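Local coordinates for protein UDP-4-amino-4,6-dideoxy-N-acetyl-beta-L-altrosamine transaminase (Helicobacter pylori, PDB 2FNU) that catalyses the pyridoxal phosphate-dependent transfer of an amino group from glutamate to a UDP-linked 4-keto sugar, the second step in making pseudaminic acid for flagellin modification, at residues Gly239-Gln242 / Leu243-Pro247; Lys298-Ile301 / Leu302-Leu305; His315-Pro318 / Ile319-Gln323. All coordinates share one frame; numbering follows the deposited sequence.

The three contacts follow one another along the chain without interleaving, all in one DegT/DnrJ/EryC1-family aminotransferase chain. Contact 1 is the junction of helices 233-244 and 246-264, contact 2 lies inside helix 298-307, and contact 3 is the loop between strand 310-311 and helix 323-328. Centre to centre, contacts 1 and 3 are 32 Å apart, on opposite sides of the chain's centre, and contacts 1 and 2 are 35 Å apart. Contacts 2 and 3 are closer, with nearest atoms about 7 Å apart, and both touch the second subunit. Contact 3 alone brings side chains directly onto the bound sugar nucleotide, whose pocket is completed by the second subunit.

Contact 1 of 3, residues Gly239-Gln242 / Leu243-Pro247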
# COMPACT_ATOMS: atom_id res chain seq x y z
N GLY B 239 -4.63 -11.24 10.19
CA GLY B 239 -5.98 -11.32 9.61
C GLY B 239 -6.66 -12.66 9.77
O GLY B 239 -7.85 -12.72 10.13
N LEU B 240 -5.92 -13.73 9.50
CA LEU B 240 -6.43 -15.10 9.64
C LEU B 240 -6.86 -15.35 11.08
O LEU B 240 -7.94 -15.90 11.32
CB LEU B 240 -5.34 -16.12 9.29
CG LEU B 240 -5.25 -16.81 7.95
CD1 LEU B 240 -3.97 -17.64 7.95
CD2 LEU B 240 -6.46 -17.70 7.72
N SER B 241 -6.03 -14.93 12.03
CA SER B 241 -6.29 -15.19 13.44
C SER B 241 -7.50 -14.39 13.92
O SER B 241 -8.35 -14.90 14.66
CB SER B 241 -5.04 -14.85 14.28
OG SER B 241 -5.25 -15.18 15.64
N GLN B 242 -7.58 -13.13 13.49
CA GLN B 242 -8.75 -12.31 13.80
C GLN B 242 -10.03 -12.85 13.16
O GLN B 242 -11.10 -12.88 13.79
CB GLN B 242 -8.48 -10.88 13.31
CG GLN B 242 -7.49 -10.11 14.19
CD GLN B 242 -8.20 -9.19 15.15
OE1 GLN B 242 -8.88 -8.25 14.74
NE2 GLN B 242 -8.06 -9.47 16.47
N LEU B 243 -9.94 -13.29 11.91
CA LEU B 243 -11.12 -13.79 11.18
C LEU B 243 -11.71 -15.00 11.88
O LEU B 243 -12.94 -15.16 11.91
CB LEU B 243 -10.77 -14.12 9.72
CG LEU B 243 -11.95 -14.58 8.87
CD1 LEU B 243 -13.02 -13.51 8.74
CD2 LEU B 243 -11.42 -14.96 7.50
N LYS B 244 -10.86 -15.84 12.46
CA LYS B 244 -11.34 -17.05 13.17
C LYS B 244 -12.27 -16.70 14.33
O LYS B 244 -13.10 -17.54 14.73
CB LYS B 244 -10.16 -17.87 13.70
CG LYS B 244 -9.49 -18.71 12.63
CD LYS B 244 -8.19 -19.35 13.12
CE LYS B 244 -7.58 -20.21 12.01
NZ LYS B 244 -6.11 -20.47 12.12
N LYS B 245 -12.13 -15.49 14.88
CA LYS B 245 -13.03 -15.05 15.96
C LYS B 245 -13.92 -13.88 15.55
O LYS B 245 -14.48 -13.21 16.42
CB LYS B 245 -12.25 -14.72 17.24
CG LYS B 245 -11.18 -13.67 17.08
CD LYS B 245 -10.57 -13.28 18.42
CE LYS B 245 -9.23 -12.63 18.20
NZ LYS B 245 -8.16 -13.64 17.92
N ALA B 246 -14.08 -13.66 14.25
CA ALA B 246 -14.88 -12.51 13.82
C ALA B 246 -16.32 -12.53 14.39
O ALA B 246 -16.82 -11.50 14.79
CB ALA B 246 -14.90 -12.39 12.28
N PRO B 247 -16.99 -13.70 14.39
CA PRO B 247 -18.33 -13.70 14.99
C PRO B 247 -18.36 -13.36 16.48
O PRO B 247 -19.28 -12.66 16.94
CB PRO B 247 -18.82 -15.14 14.74
CG PRO B 247 -18.06 -15.56 13.49
CD PRO B 247 -16.68 -14.99 13.75
O HOH W 1 -8.53 -16.44 16.88
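K245 lays its side chain back over the preceding turn, its CE resting 3.8 Å from Q242 NE2 where the two chains pass at a slant. CG sits between the backbone N and the carbonyl carbon (chi1 57°), and a bend at chi4 (-78°) brings NZ to S241 O. That bond is weak at 3.5 Å, but a water bridges the same pair, donating to S241 O at 2.7 Å and accepting from K245 NZ at 3.0 Å. The i to i+4 bonds, L243 N to G239 O at 2.8 Å and K244 N to L240 O at 3.1 Å, give way to an i to i+3 bond, K245 N to Q242 O, as helix 233-244 passes into helix 246-264, with K245 as N-cap of the latter. One carboxylate ties three side chains to helix 13-23: D15 OD1 meets S241 OG in a hydrogen bond and K245 NZ in a salt bridge, and OD2 takes Q242 NE2. D12 is a second salt-bridge partner of the lysine. Q242 NE2 also bonds to C10 O while its OE1 accepts from T186 N, so both ends of the amide are held and its rotation is fixed. L240 and L243 pack on helix 32-45.

Contact 2 of 3, residues Lys298-Ile301 / Leu302-Leu305; sequences KKLI and LESL
K299 and E303 meet on one flank of the helix, four residues apart, in a salt bridge of 3.5 Å between K299 NZ and E303 OE2. The lysine does more than offer its charge: its CE lies still closer, 3.3 Å from E303 OE2, with CG also against the carboxylate, so the aliphatic chain runs past the acid group as well as reaching it. Bends at chi2 (62°) and chi4 (-74°) fold the lysine chain toward the glutamate, which is itself extended beyond CG. The other carboxylate oxygen, E303 OE1, rests 3.5 Å from L300 CD2, a methyl group from the residue one turn back. Around the helix, K298 CG touches L302 CD1 at 4.0 Å, and I301 CG2 faces L305 CD1 more loosely at 4.4 Å. Helix 298-307 is thus amphipathic, with the i to i+4 salt bridge on its more exposed flank and I301, L302 and L305 buried.

Holding these pairs in step are successive i to i+4 backbone bonds. L302 N donates to K298 O at 2.9 Å, almost straight at 172°, and E303 N, S304 N and L305 N follow with K299 O, L300 O and I301 O. The same carbonyls lie under the leucine branches, as where L302 CG sits 3.4 Å from K298 O.

Farther out, K298 NZ bonds to E344 O, and its side chain touches V314 of the substrate-binding site. K299 and L302 pack on F218 of the second subunit, and K299 NZ makes a long, weak ion pair with D216 there. I301, S304 and L305 pack against helix 355-370, while K298 and I301 also touch strand 286-290.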
# COMPACT_ATOMS: atom_id res chain seq x y z
N LYS B 298 -23.61 21.69 18.12
CA LYS B 298 -22.91 20.40 17.95
C LYS B 298 -21.44 20.39 18.38
O LYS B 298 -21.00 19.48 19.07
CB LYS B 298 -23.03 19.88 16.53
CG LYS B 298 -22.46 18.46 16.44
CD LYS B 298 -22.86 17.81 15.18
CE LYS B 298 -22.56 16.30 15.20
NZ LYS B 298 -22.79 15.82 13.82
N LYS B 299 -20.68 21.40 17.96
CA LYS B 299 -19.27 21.44 18.33
C LYS B 299 -19.09 21.46 19.86
O LYS B 299 -18.22 20.78 20.38
CB LYS B 299 -18.55 22.65 17.70
CG LYS B 299 -17.03 22.62 17.86
CD LYS B 299 -16.42 21.40 17.18
CE LYS B 299 -14.98 21.17 17.63
NZ LYS B 299 -14.03 22.16 17.05
N LEU B 300 -19.91 22.25 20.56
CA LEU B 300 -19.85 22.30 22.02
C LEU B 300 -20.22 20.95 22.65
O LEU B 300 -19.61 20.53 23.64
CB LEU B 300 -20.75 23.40 22.57
CG LEU B 300 -20.32 24.84 22.25
CD1 LEU B 300 -21.29 25.82 22.87
CD2 LEU B 300 -18.89 25.10 22.72
N ILE B 301 -21.21 20.28 22.07
CA ILE B 301 -21.62 18.94 22.53
C ILE B 301 -20.48 17.94 22.38
O ILE B 301 -20.13 17.22 23.34
CB ILE B 301 -22.88 18.46 21.79
CG1 ILE B 301 -24.09 19.28 22.24
CG2 ILE B 301 -23.12 16.95 22.04
CD1 ILE B 301 -25.32 19.08 21.38
N LEU B 302 -19.86 17.93 21.21
CA LEU B 302 -18.71 17.07 20.95
C LEU B 302 -17.54 17.36 21.89
O LEU B 302 -16.93 16.43 22.42
CB LEU B 302 -18.26 17.17 19.49
CG LEU B 302 -19.21 16.61 18.43
CD1 LEU B 302 -18.77 17.12 17.07
CD2 LEU B 302 -19.22 15.08 18.46
N GLU B 303 -17.24 18.64 22.08
CA GLU B 303 -16.20 19.06 23.03
C GLU B 303 -16.52 18.63 24.47
O GLU B 303 -15.63 18.19 25.20
CB GLU B 303 -15.95 20.57 22.94
CG GLU B 303 -15.22 20.97 21.66
CD GLU B 303 -15.24 22.47 21.37
OE1 GLU B 303 -16.01 23.23 22.01
OE2 GLU B 303 -14.48 22.89 20.46
N SER B 304 -17.80 18.70 24.84
CA SER B 304 -18.23 18.26 26.16
C SER B 304 -18.05 16.75 26.32
O SER B 304 -17.55 16.27 27.35
CB SER B 304 -19.68 18.67 26.40
OG SER B 304 -20.13 18.26 27.69
N LEU B 305 -18.43 15.98 25.30
CA LEU B 305 -18.22 14.53 25.32
C LEU B 305 -16.74 14.24 25.51
O LEU B 305 -16.36 13.43 26.36
CB LEU B 305 -18.73 13.88 24.04
CG LEU B 305 -20.26 13.84 23.90
CD1 LEU B 305 -20.65 13.29 22.53
CD2 LEU B 305 -20.92 13.04 25.03

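Contact 3 of 3, residues His315-Pro318 / Ile319-Gln323. With UD1 (uridine-diphosphate-N-acetylglucosamine), chain F.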
# COMPACT_ATOMS: atom_id res chain seq x y z
N HIS B 315 -19.32 10.66 11.46
CA HIS B 315 -19.20 10.00 10.15
C HIS B 315 -20.46 10.32 9.33
O HIS B 315 -21.52 9.81 9.66
CB HIS B 315 -19.09 8.48 10.38
CG HIS B 315 -17.93 8.08 11.24
ND1 HIS B 315 -18.03 7.90 12.61
CD2 HIS B 315 -16.64 7.80 10.92
CE1 HIS B 315 -16.85 7.54 13.09
NE2 HIS B 315 -16.00 7.47 12.09
N TYR B 316 -20.41 11.15 8.28
CA TYR B 316 -19.23 11.77 7.67
C TYR B 316 -19.63 13.13 7.12
O TYR B 316 -20.80 13.35 6.77
CB TYR B 316 -18.77 10.95 6.45
CG TYR B 316 -18.21 9.59 6.75
CD1 TYR B 316 -19.01 8.46 6.62
CD2 TYR B 316 -16.88 9.44 7.14
CE1 TYR B 316 -18.49 7.19 6.88
CE2 TYR B 316 -16.34 8.17 7.42
CZ TYR B 316 -17.17 7.06 7.30
OH TYR B 316 -16.64 5.82 7.56
N LYS B 317 -18.66 14.02 6.97
CA LYS B 317 -18.86 15.23 6.16
C LYS B 317 -19.27 14.83 4.74
O LYS B 317 -18.63 13.99 4.14
CB LYS B 317 -17.56 16.04 6.14
CG LYS B 317 -17.54 17.30 5.29
CD LYS B 317 -16.25 18.05 5.63
CE LYS B 317 -16.04 19.31 4.83
NZ LYS B 317 -14.85 20.03 5.41
N PRO B 318 -20.36 15.41 4.22
CA PRO B 318 -20.72 15.09 2.83
C PRO B 318 -19.54 15.33 1.91
O PRO B 318 -18.94 16.40 1.94
CB PRO B 318 -21.88 16.05 2.54
CG PRO B 318 -22.55 16.22 3.94
CD PRO B 318 -21.35 16.31 4.86
N ILE B 319 -19.21 14.34 1.08
CA ILE B 319 -17.97 14.39 0.30
C ILE B 319 -17.90 15.61 -0.63
O ILE B 319 -16.83 16.19 -0.83
CB ILE B 319 -17.75 13.07 -0.49
CG1 ILE B 319 -17.46 11.92 0.49
CG2 ILE B 319 -16.65 13.20 -1.52
CD1 ILE B 319 -17.57 10.53 -0.15
N TYR B 320 -19.05 16.00 -1.16
CA TYR B 320 -19.08 17.14 -2.12
C TYR B 320 -18.75 18.48 -1.44
O TYR B 320 -18.56 19.47 -2.13
CB TYR B 320 -20.44 17.21 -2.84
CG TYR B 320 -21.62 17.34 -1.89
CD1 TYR B 320 -22.49 16.27 -1.66
CD2 TYR B 320 -21.85 18.53 -1.19
CE1 TYR B 320 -23.56 16.38 -0.77
CE2 TYR B 320 -22.93 18.65 -0.29
CZ TYR B 320 -23.78 17.57 -0.10
OH TYR B 320 -24.83 17.66 0.79
N GLN B 321 -18.70 18.50 -0.11
CA GLN B 321 -18.31 19.71 0.64
C GLN B 321 -16.80 19.97 0.62
O GLN B 321 -16.36 21.09 0.93
CB GLN B 321 -18.75 19.62 2.12
CG GLN B 321 -20.24 19.78 2.42
CD GLN B 321 -20.51 20.03 3.93
OE1 GLN B 321 -19.59 20.33 4.72
NE2 GLN B 321 -21.78 19.92 4.33
N TYR B 322 -16.00 18.93 0.34
CA TYR B 322 -14.55 19.11 0.35
C TYR B 322 -14.12 20.03 -0.79
O TYR B 322 -14.71 20.01 -1.87
CB TYR B 322 -13.85 17.76 0.21
CG TYR B 322 -13.86 16.92 1.47
CD1 TYR B 322 -13.29 17.39 2.66
CD2 TYR B 322 -14.41 15.63 1.46
CE1 TYR B 322 -13.28 16.60 3.82
CE2 TYR B 322 -14.41 14.83 2.61
CZ TYR B 322 -13.83 15.32 3.78
OH TYR B 322 -13.79 14.60 4.95
N GLN B 323 -13.06 20.82 -0.52
CA GLN B 323 -12.52 21.78 -1.49
C GLN B 323 -12.29 21.20 -2.88
O GLN B 323 -12.64 21.81 -3.90
CB GLN B 323 -11.21 22.39 -0.95
CG GLN B 323 -10.60 23.44 -1.88
CD GLN B 323 -9.32 24.11 -1.35
OE1 GLN B 323 -8.65 24.87 -2.07
NE2 GLN B 323 -8.98 23.82 -0.10
C1' UD1 F . -10.81 7.47 8.72
C2' UD1 F . -12.33 7.23 8.79
C3' UD1 F . -12.68 5.77 9.03
C4' UD1 F . -11.90 4.86 8.08
C5' UD1 F . -10.39 5.16 8.01
C6' UD1 F . -9.62 4.60 9.21
C7' UD1 F . -13.47 9.27 9.60
C8' UD1 F . -13.86 10.11 10.79
N2' UD1 F . -12.91 8.08 9.84
O1' UD1 F . -10.23 7.38 10.02
O3' UD1 F . -14.10 5.56 8.81
O5' UD1 F . -10.14 6.57 7.82
O7' UD1 F . -13.66 9.67 8.48
N1 UD1 F . -7.17 4.31 16.62
C2 UD1 F . -6.68 3.24 17.39
N3 UD1 F . -5.69 2.47 16.91
C4 UD1 F . -5.14 2.70 15.71
C5 UD1 F . -5.58 3.74 14.89
C6 UD1 F . -6.61 4.57 15.35
O2 UD1 F . -7.18 3.01 18.52
O4 UD1 F . -4.22 1.96 15.31
C1B UD1 F . -8.26 5.15 17.17
C2B UD1 F . -7.60 6.26 17.98
O2' UD1 F . -8.33 6.45 19.20
C3B UD1 F . -7.72 7.48 17.10
C4B UD1 F . -8.98 7.20 16.31
O4B UD1 F . -9.04 5.78 16.15
O3B UD1 F . -7.83 8.71 17.83
C5B UD1 F . -8.92 7.87 14.95
O5B UD1 F . -10.12 7.57 14.26
PA UD1 F . -10.55 8.49 13.01
O1A UD1 F . -11.76 7.84 12.34
O2A UD1 F . -10.64 9.93 13.49
O3A UD1 F . -9.22 8.27 12.12
PB UD1 F . -9.15 8.47 10.52
O1B UD1 F . -9.64 9.86 10.15
O2B UD1 F . -7.77 8.00 10.07
O HOH W 2 -14.70 21.78 3.15
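The chain enters through a cis non-proline peptide between H315 and Y316, takes a polyproline-II-like course through K317 and P318, then closes into a short 3-10 turn in which Q321 N donates to P318 O at 2.9 Å. P318 CB sits over one face of the Y320 ring, 3.9 Å from its centroid and 24° off the normal, a CH-pi contact displaced toward the rim near CZ. With CG between the backbone N and the carbonyl carbon (chi1 58°), the Y320 ring turns back toward the proline. On another part of the pyrrolidine, Q321 runs alongside in the same direction and puts NE2 3.7 Å from P318 CD. E338 of helix 335-343 accepts hydrogen bonds from both Y320 OH and Q321 NE2.

K317 is stretched full length, with CG opposite the backbone N (chi1 177°), past the Q321 side chain and against the Y322 ring, where K317 CD comes 3.8 Å from Y322 CE1. Its NZ shares a water with Q321 O, and meets E219 of the second subunit in a salt bridge and G220 O of that subunit in a hydrogen bond. The loop belongs to a fold type I PLP aminotransferase of the DegT/DnrJ/EryC1 family, whose active site lies at the dimer interface. There, sugar and cofactor form the external aldimine, and Y316 OH touches both halves, donating to UD1 O3' at 2.8 Å and hydrogen-bonding to PMP O3. UD1 O7' lies at the edge of the Y316 ring, 3.2 Å from CE2. H315 CB covers a face of that ring, while H315 CD2 packs 3.6 Å from the N-acetyl methyl UD1 C8'. H315 NE2 bonds to Y6 OH, itself a partner of UD1, and ND1 to S346 OG, fixing the imidazole's rotation.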